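Local coordinates for fluvirucin B1 DH domain from module 1 (Actinomadura vulgaris, PDB 6OBV), which probably catalyses the loss of water from a beta-hydroxyacyl intermediate, as the dehydratase domain of the first fluvirucin B1 polyketide synthase module, at residues 244-249 with 298-303; 72-77 with 106-111; 177-182 with 192-197. One frame throughout, in Å; residues are numbered along the deposited sequence.

Contact 1: 244-249 with 298-303; sequences EGVALP and RPLPAG
An antiparallel strand pairing in the second hotdog half of the dehydratase brings Ala247 and Leu248, where strand 247-257 begins, against Pro299 and Arg298, where strand 288-299 ends. Leu248 and Arg298 form the hydrogen-bonded pair: Leu248 N reaches Arg298 O at 3.0 Å, and Arg298 N returns a bond to Leu248 O at 2.9 Å. Beside them Ala247 and Pro299 make the non-hydrogen-bonded pair, a place where proline's missing N-H costs the ladder nothing. A third bond carries the pairing just past the strands, from Leu300 N to Val246 O at 2.8 Å and almost straight (173° at the hydrogen).

The side-chain contact centres on Leu300. Its CD1 meets the CD1 methyl of Leu248 at 3.5 Å, the two chains crossing obliquely, while Val246 runs alongside Leu300. With chi1 at 175°, Val246 holds CG1 opposite its own N and 3.9 Å from Leu300 CD1. This apolar patch lies near the surface, and Leu305 touches Leu300 from the C-terminal loop. Tyr187 OH is hydrogen-bonded to Ala247 N, and farther along, strand 247-257 runs between strands 288-299 and 97-103.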
loop_
_atom_site.group_PDB
_atom_site.type_symbol
_atom_site.label_atom_id
_atom_site.label_comp_id
_atom_site.label_asym_id
_atom_site.label_seq_id
_atom_site.Cartn_x
_atom_site.Cartn_y
_atom_site.Cartn_z
ATOM N N GLU A 244 40.654 -13.049 -7.467
ATOM C CA GLU A 244 40.417 -12.692 -8.853
ATOM C C GLU A 244 38.914 -12.584 -9.091
ATOM O O GLU A 244 38.137 -13.423 -8.621
ATOM C CB GLU A 244 41.029 -13.746 -9.776
ATOM C CG GLU A 244 42.448 -14.158 -9.397
ATOM C CD GLU A 244 43.482 -13.143 -9.835
ATOM O OE1 GLU A 244 43.200 -12.399 -10.798
ATOM O OE2 GLU A 244 44.574 -13.095 -9.226
ATOM N N GLY A 245 38.502 -11.532 -9.793
ATOM C CA GLY A 245 37.136 -11.422 -10.257
ATOM C C GLY A 245 36.243 -10.645 -9.310
ATOM O O GLY A 245 36.550 -10.429 -8.136
ATOM N N VAL A 246 35.109 -10.221 -9.846
ATOM C CA VAL A 246 34.120 -9.455 -9.102
ATOM C C VAL A 246 33.175 -10.425 -8.406
ATOM O O VAL A 246 32.744 -11.426 -8.994
ATOM C CB VAL A 246 33.357 -8.501 -10.044
ATOM C CG1 VAL A 246 32.232 -7.792 -9.301
ATOM C CG2 VAL A 246 34.324 -7.518 -10.699
ATOM N N ALA A 247 32.860 -10.143 -7.143
ATOM C CA ALA A 247 31.858 -10.911 -6.418
ATOM C C ALA A 247 30.966 -9.928 -5.685
ATOM O O ALA A 247 31.449 -8.909 -5.191
ATOM C CB ALA A 247 32.478 -11.906 -5.421
ATOM N N LEU A 248 29.666 -10.223 -5.640
ATOM C CA LEU A 248 28.705 -9.364 -4.959
ATOM C C LEU A 248 28.028 -10.126 -3.827
ATOM O O LEU A 248 27.885 -11.349 -3.905
ATOM C CB LEU A 248 27.625 -8.847 -5.920
ATOM C CG LEU A 248 28.101 -8.081 -7.154
ATOM C CD1 LEU A 248 26.910 -7.762 -8.055
ATOM C CD2 LEU A 248 28.828 -6.824 -6.733
ATOM N N PRO A 249 27.608 -9.432 -2.770
ATOM C CA PRO A 249 26.835 -10.085 -1.703
ATOM C C PRO A 249 25.663 -10.876 -2.264
ATOM O O PRO A 249 25.018 -10.473 -3.234
ATOM C CB PRO A 249 26.347 -8.911 -0.845
ATOM C CG PRO A 249 27.338 -7.817 -1.093
ATOM C CD PRO A 249 27.830 -7.997 -2.512
ATOM N N ARG A 298 29.009 -13.983 -4.138
ATOM C CA ARG A 298 29.030 -14.890 -5.276
ATOM C C ARG A 298 29.737 -14.225 -6.450
ATOM O O ARG A 298 29.525 -13.036 -6.714
ATOM C CB ARG A 298 27.609 -15.312 -5.689
ATOM C CG ARG A 298 26.650 -14.149 -5.941
ATOM C CD ARG A 298 25.555 -14.520 -6.935
ATOM N NE ARG A 298 25.916 -14.206 -8.317
ATOM C CZ ARG A 298 25.829 -15.066 -9.331
ATOM N NH1 ARG A 298 25.401 -16.304 -9.130
ATOM N NH2 ARG A 298 26.170 -14.689 -10.550
ATOM N N PRO A 299 30.584 -14.962 -7.160
ATOM C CA PRO A 299 31.285 -14.378 -8.310
ATOM C C PRO A 299 30.307 -13.958 -9.404
ATOM O O PRO A 299 29.330 -14.652 -9.698
ATOM C CB PRO A 299 32.204 -15.513 -8.779
ATOM C CG PRO A 299 32.238 -16.498 -7.649
ATOM C CD PRO A 299 30.928 -16.376 -6.949
ATOM N N LEU A 300 30.570 -12.801 -9.997
ATOM C CA LEU A 300 29.754 -12.331 -11.106
ATOM C C LEU A 300 30.237 -12.955 -12.402
ATOM O O LEU A 300 31.426 -12.850 -12.720
ATOM C CB LEU A 300 29.822 -10.826 -11.226
ATOM C CG LEU A 300 28.608 -10.098 -10.671
ATOM C CD1 LEU A 300 28.795 -8.616 -10.919
ATOM C CD2 LEU A 300 27.285 -10.630 -11.275
ATOM N N PRO A 301 29.369 -13.597 -13.174
ATOM C CA PRO A 301 29.799 -14.125 -14.468
ATOM C C PRO A 301 30.172 -12.987 -15.407
ATOM O O PRO A 301 29.446 -11.996 -15.535
ATOM C CB PRO A 301 28.568 -14.897 -14.953
ATOM C CG PRO A 301 27.421 -14.225 -14.282
ATOM C CD PRO A 301 27.938 -13.839 -12.929
ATOM N N ALA A 302 31.345 -13.108 -16.022
ATOM C CA ALA A 302 31.709 -12.205 -17.101
ATOM C C ALA A 302 30.604 -12.194 -18.154
ATOM O O ALA A 302 30.141 -13.250 -18.598
ATOM C CB ALA A 302 33.039 -12.635 -17.726
ATOM N N GLY A 303 30.161 -10.995 -18.525
ATOM C CA GLY A 303 29.131 -10.834 -19.525
ATOM C C GLY A 303 27.714 -10.946 -19.012
ATOM O O GLY A 303 26.773 -10.852 -19.812
#

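Contact 2: 72-77 with 106-111; sequences GETVLF and PLVIEG
Pro106 and Leu107 start a loop segment that lies against Leu76 and Phe77, joined to them within the first hotdog half by a single backbone bridge, Leu76 with Val108. The segment 72-77 belongs to the stretch from His69 to Pro78 that matches the HxxxGxxxxP motif of polyketide synthase dehydratases, although Glu73 stands at its glycine position. The touching parts run 104° apart, so the backbones meet over a short distance instead of forming a long ladder.

Pro106 contributes a modest contact, its CB resting 4.1 Å from Leu76 CD2. Leu107 does more. Its carbonyl O takes the N-H of Phe77 at 2.9 Å, with the donor nearly along the C=O axis, and its N is linked to Phe77 O through a water that accepts from the first and donates to the second. The CD2 methyl of Leu107 presses against Phe77 CB at 3.6 Å. Because Phe77 has CG opposite its N (chi1 -170°), the ring is carried on from there toward helix 79-92, where it meets Phe82 edge-to-face.

Val108 CG2 completes a cluster of three methyls, 3.7 Å from Leu76 CD2 and 3.8 Å from Thr74 CG2. Thr74 OG1, the other branch, is hydrogen-bonded to Leu305 O in the C-terminal loop.

Ile109 closes the contact. Its CB packs on Val75 CG1 at 3.7 Å, and its N-H is bonded to Val75 O from well above the carbonyl plane, 39° out of it. Beyond this bond a water joins the backbones, accepting from Val75 N and donating to Ile109 O at 2.9 Å.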
loop_
_atom_site.group_PDB
_atom_site.type_symbol
_atom_site.label_atom_id
_atom_site.label_comp_id
_atom_site.label_asym_id
_atom_site.label_seq_id
_atom_site.Cartn_x
_atom_site.Cartn_y
_atom_site.Cartn_z
ATOM N N GLY A 72 31.292 -2.153 -14.067
ATOM C CA GLY A 72 31.496 -1.538 -15.367
ATOM C C GLY A 72 30.639 -0.295 -15.473
ATOM O O GLY A 72 30.580 0.525 -14.545
ATOM N N GLU A 73 29.941 -0.154 -16.598
ATOM C CA GLU A 73 29.068 0.994 -16.806
ATOM C C GLU A 73 27.638 0.743 -16.329
ATOM O O GLU A 73 26.757 1.578 -16.576
ATOM C CB GLU A 73 29.073 1.409 -18.283
ATOM C CG GLU A 73 30.455 1.787 -18.855
ATOM C CD GLU A 73 31.178 2.881 -18.064
ATOM O OE1 GLU A 73 30.519 3.664 -17.339
ATOM O OE2 GLU A 73 32.425 2.953 -18.172
ATOM N N THR A 74 27.397 -0.369 -15.631
ATOM C CA THR A 74 26.068 -0.737 -15.161
ATOM C C THR A 74 25.898 -0.285 -13.720
ATOM O O THR A 74 26.626 -0.745 -12.835
ATOM C CB THR A 74 25.858 -2.247 -15.246
ATOM O OG1 THR A 74 25.962 -2.666 -16.603
ATOM C CG2 THR A 74 24.471 -2.623 -14.724
ATOM N N VAL A 75 24.929 0.593 -13.481
ATOM C CA VAL A 75 24.586 1.002 -12.126
ATOM C C VAL A 75 23.714 -0.084 -11.507
ATOM O O VAL A 75 22.674 -0.450 -12.070
ATOM C CB VAL A 75 23.869 2.362 -12.126
ATOM C CG1 VAL A 75 23.540 2.792 -10.709
ATOM C CG2 VAL A 75 24.727 3.401 -12.822
ATOM N N LEU A 76 24.143 -0.602 -10.350
ATOM C CA LEU A 76 23.452 -1.659 -9.620
ATOM C C LEU A 76 23.101 -1.172 -8.227
ATOM O O LEU A 76 23.970 -0.655 -7.510
ATOM C CB LEU A 76 24.320 -2.911 -9.479
ATOM C CG LEU A 76 24.550 -3.639 -10.793
ATOM C CD1 LEU A 76 25.609 -4.713 -10.606
ATOM C CD2 LEU A 76 23.229 -4.219 -11.270
ATOM N N PHE A 77 21.848 -1.360 -7.839
ATOM C CA PHE A 77 21.464 -1.098 -6.463
ATOM C C PHE A 77 22.287 -2.003 -5.546
ATOM O O PHE A 77 22.422 -3.198 -5.826
ATOM C CB PHE A 77 19.966 -1.341 -6.285
ATOM C CG PHE A 77 19.412 -0.871 -4.956
ATOM C CD1 PHE A 77 19.192 0.483 -4.714
ATOM C CD2 PHE A 77 19.081 -1.792 -3.966
ATOM C CE1 PHE A 77 18.676 0.911 -3.498
ATOM C CE2 PHE A 77 18.555 -1.381 -2.745
ATOM C CZ PHE A 77 18.342 -0.025 -2.513
ATOM N N PRO A 106 19.592 -9.054 -9.542
ATOM C CA PRO A 106 20.147 -7.706 -9.459
ATOM C C PRO A 106 19.113 -6.682 -9.905
ATOM O O PRO A 106 18.224 -6.975 -10.712
ATOM C CB PRO A 106 21.352 -7.757 -10.404
ATOM C CG PRO A 106 21.205 -9.044 -11.167
ATOM C CD PRO A 106 20.434 -9.968 -10.325
ATOM N N LEU A 107 19.211 -5.490 -9.316
ATOM C CA LEU A 107 18.378 -4.338 -9.656
ATOM C C LEU A 107 19.276 -3.336 -10.363
ATOM O O LEU A 107 20.132 -2.708 -9.727
ATOM C CB LEU A 107 17.745 -3.721 -8.407
ATOM C CG LEU A 107 17.125 -2.327 -8.568
ATOM C CD1 LEU A 107 16.080 -2.271 -9.714
ATOM C CD2 LEU A 107 16.523 -1.865 -7.255
ATOM N N VAL A 108 19.114 -3.230 -11.684
ATOM C CA VAL A 108 19.831 -2.249 -12.487
ATOM C C VAL A 108 19.092 -0.920 -12.401
ATOM O O VAL A 108 17.862 -0.870 -12.558
ATOM C CB VAL A 108 19.940 -2.719 -13.950
ATOM C CG1 VAL A 108 20.330 -1.577 -14.854
ATOM C CG2 VAL A 108 20.934 -3.857 -14.095
ATOM N N ILE A 109 19.832 0.161 -12.165
ATOM C CA ILE A 109 19.284 1.512 -12.212
ATOM C C ILE A 109 19.627 2.111 -13.561
ATOM O O ILE A 109 20.802 2.362 -13.847
ATOM C CB ILE A 109 19.842 2.408 -11.095
ATOM C CG1 ILE A 109 19.799 1.720 -9.728
ATOM C CG2 ILE A 109 19.090 3.737 -11.117
ATOM C CD1 ILE A 109 18.420 1.589 -9.130
ATOM N N GLU A 110 18.616 2.389 -14.376
ATOM C CA GLU A 110 18.842 2.870 -15.736
ATOM C C GLU A 110 18.807 4.397 -15.742
ATOM O O GLU A 110 17.736 5.004 -15.814
ATOM C CB GLU A 110 17.806 2.280 -16.686
ATOM C CG GLU A 110 18.254 2.262 -18.142
ATOM C CD GLU A 110 19.612 1.587 -18.334
ATOM O OE1 GLU A 110 19.749 0.396 -17.963
ATOM O OE2 GLU A 110 20.537 2.253 -18.863
ATOM N N GLY A 111 19.982 5.019 -15.680
ATOM C CA GLY A 111 20.041 6.476 -15.744
ATOM C C GLY A 111 19.365 7.098 -14.536
ATOM O O GLY A 111 19.481 6.611 -13.405
HETATM O O HOH W 1 22.828 1.066 -15.550
HETATM O O HOH W 2 20.932 -5.317 -7.290
#

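Contact 3: 177-182 with 192-197; sequences GHYEAL and AFQGLK
Tyr179, in the first turn of helix 178-185, lays its ring on Gln194 and drives its hydroxyl into the backbone where the chain enters strand 196-202 of the second hotdog half. Between the two segments lies most of the sequence Gly-Tyr-Gly-Pro-x-Phe, the GYGPxF motif of these dehydratases, which ends at Phe193.

The tight part is all Tyr179. Gln194 CA stands over one face, 3.8 Å from the ring centroid, in a CH-pi contact; CB sits over that same face, and CG continues across it to within 3.9 Å of Tyr179 CD1. The amide beyond is tilted only 28° from the ring plane, with NE2 hydrogen-bonded to Tyr189 O. At the far edge, Leu196 N lies in the plane of the ring and donates to Tyr179 OH at 2.9 Å (163° at the hydrogen), and the buried Leu196 brings its CB to 3.2 Å from that oxygen. Tyr179 OH is also hydrogen-bonded to ND1 of His235, which stands at the Q/H position of the family's DxxxQ/H motif, so two partners fix where the hydroxyl lies. This places Tyr179 next to a motif histidine and suggests that it helps hold that residue in place. Lys197 bends back along its own segment, NZ donating to Gln194 O at 3.1 Å.

The packing slackens on the helix side. Glu180 and Ala181 carry the helix into solvent, and His178 gives the other segment little more than one grazing touch, its ring crossing Leu196 at about a right angle. Leu196, with CG opposite its N (chi1 172°), extends CD2 to within 3.7 Å of His178 CD2.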
loop_
_atom_site.group_PDB
_atom_site.type_symbol
_atom_site.label_atom_id
_atom_site.label_comp_id
_atom_site.label_asym_id
_atom_site.label_seq_id
_atom_site.Cartn_x
_atom_site.Cartn_y
_atom_site.Cartn_z
ATOM N N GLY A 177 46.366 2.487 -2.933
ATOM C CA GLY A 177 45.971 1.989 -4.238
ATOM C C GLY A 177 44.799 1.021 -4.252
ATOM O O GLY A 177 44.485 0.462 -5.310
ATOM N N HIS A 178 44.120 0.827 -3.117
ATOM C CA HIS A 178 43.124 -0.236 -3.004
ATOM C C HIS A 178 41.972 -0.052 -3.990
ATOM O O HIS A 178 41.603 -0.986 -4.716
ATOM C CB HIS A 178 42.595 -0.293 -1.570
ATOM C CG HIS A 178 41.725 -1.477 -1.304
ATOM N ND1 HIS A 178 42.232 -2.749 -1.154
ATOM C CD2 HIS A 178 40.381 -1.589 -1.191
ATOM C CE1 HIS A 178 41.234 -3.591 -0.945
ATOM N NE2 HIS A 178 40.102 -2.915 -0.971
ATOM N N TYR A 179 41.358 1.134 -4.018
ATOM C CA TYR A 179 40.217 1.304 -4.913
ATOM C C TYR A 179 40.632 1.288 -6.378
ATOM O O TYR A 179 39.848 0.859 -7.230
ATOM C CB TYR A 179 39.454 2.577 -4.579
ATOM C CG TYR A 179 38.556 2.363 -3.393
ATOM C CD1 TYR A 179 37.398 1.588 -3.499
ATOM C CD2 TYR A 179 38.885 2.899 -2.146
ATOM C CE1 TYR A 179 36.575 1.372 -2.396
ATOM C CE2 TYR A 179 38.075 2.689 -1.038
ATOM C CZ TYR A 179 36.928 1.931 -1.172
ATOM O OH TYR A 179 36.141 1.743 -0.080
ATOM N N GLU A 180 41.858 1.714 -6.689
ATOM C CA GLU A 180 42.360 1.559 -8.051
ATOM C C GLU A 180 42.484 0.082 -8.420
ATOM O O GLU A 180 42.171 -0.314 -9.552
ATOM C CB GLU A 180 43.703 2.280 -8.196
ATOM C CG GLU A 180 43.946 2.885 -9.579
ATOM C CD GLU A 180 45.386 3.385 -9.775
ATOM O OE1 GLU A 180 45.909 3.286 -10.906
ATOM O OE2 GLU A 180 45.996 3.876 -8.796
ATOM N N ALA A 181 42.935 -0.747 -7.475
ATOM C CA ALA A 181 42.975 -2.190 -7.698
ATOM C C ALA A 181 41.576 -2.751 -7.911
ATOM O O ALA A 181 41.342 -3.541 -8.836
ATOM C CB ALA A 181 43.644 -2.891 -6.511
ATOM N N LEU A 182 40.634 -2.369 -7.047
ATOM C CA LEU A 182 39.273 -2.873 -7.188
ATOM C C LEU A 182 38.685 -2.467 -8.535
ATOM O O LEU A 182 37.950 -3.239 -9.162
ATOM C CB LEU A 182 38.400 -2.373 -6.032
ATOM C CG LEU A 182 38.739 -2.955 -4.651
ATOM C CD1 LEU A 182 37.908 -2.330 -3.536
ATOM C CD2 LEU A 182 38.577 -4.459 -4.639
ATOM N N ALA A 192 30.993 7.995 -3.586
ATOM C CA ALA A 192 30.175 7.735 -2.402
ATOM C C ALA A 192 30.440 6.364 -1.784
ATOM O O ALA A 192 30.162 6.168 -0.592
ATOM C CB ALA A 192 28.688 7.857 -2.748
ATOM N N PHE A 193 30.962 5.418 -2.564
ATOM C CA PHE A 193 31.203 4.058 -2.107
ATOM C C PHE A 193 32.663 3.777 -1.816
ATOM O O PHE A 193 33.010 2.626 -1.550
ATOM C CB PHE A 193 30.669 3.064 -3.139
ATOM C CG PHE A 193 29.211 2.805 -2.975
ATOM C CD1 PHE A 193 28.765 1.684 -2.297
ATOM C CD2 PHE A 193 28.280 3.736 -3.418
ATOM C CE1 PHE A 193 27.414 1.477 -2.099
ATOM C CE2 PHE A 193 26.910 3.525 -3.239
ATOM C CZ PHE A 193 26.483 2.399 -2.570
ATOM N N GLN A 194 33.519 4.791 -1.854
ATOM C CA GLN A 194 34.941 4.614 -1.535
ATOM C C GLN A 194 35.235 4.930 -0.075
ATOM O O GLN A 194 36.183 5.638 0.236
ATOM C CB GLN A 194 35.789 5.481 -2.456
ATOM C CG GLN A 194 35.742 5.048 -3.926
ATOM C CD GLN A 194 36.385 6.059 -4.854
ATOM O OE1 GLN A 194 37.049 6.994 -4.408
ATOM N NE2 GLN A 194 36.177 5.883 -6.153
ATOM N N GLY A 195 34.449 4.355 0.842
ATOM C CA GLY A 195 34.534 4.705 2.249
ATOM C C GLY A 195 35.642 4.055 3.053
ATOM O O GLY A 195 35.833 4.441 4.205
ATOM N N LEU A 196 36.362 3.076 2.516
ATOM C CA LEU A 196 37.417 2.426 3.290
ATOM C C LEU A 196 38.605 3.366 3.422
ATOM O O LEU A 196 39.184 3.791 2.415
ATOM C CB LEU A 196 37.841 1.125 2.618
ATOM C CG LEU A 196 39.071 0.435 3.213
ATOM C CD1 LEU A 196 38.801 0.019 4.647
ATOM C CD2 LEU A 196 39.513 -0.765 2.360
ATOM N N LYS A 197 38.968 3.706 4.658
ATOM C CA LYS A 197 40.038 4.667 4.899
ATOM C C LYS A 197 41.301 4.039 5.468
ATOM O O LYS A 197 42.407 4.359 5.010
ATOM C CB LYS A 197 39.549 5.779 5.843
ATOM C CG LYS A 197 38.309 6.540 5.360
ATOM C CD LYS A 197 38.535 7.195 3.996
ATOM C CE LYS A 197 37.233 7.707 3.387
ATOM N NZ LYS A 197 37.344 7.937 1.917
#

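Overall arrangement
Contact 1 is a surface strand pairing, whereas contacts 2 and 3 are partly buried. Contacts 1 and 3 both reach strands of the second hotdog half; contact 2 belongs to the first. The chemistry follows this placement. Contact 1 rests on regular backbone bonds with a small leucine-valine patch, contact 2 on two backbone bonds supplemented by waters and broader apolar packing, and contact 3 on one aromatic side chain whose hydroxyl receives a backbone N-H. Contacts 1 and 2 touch directly, Leu248 CD1 lying 4.2 Å from Leu76 CD1, and Leu305 meets both. Contact 3 stays apart, its nearest atoms about 6 Å from either.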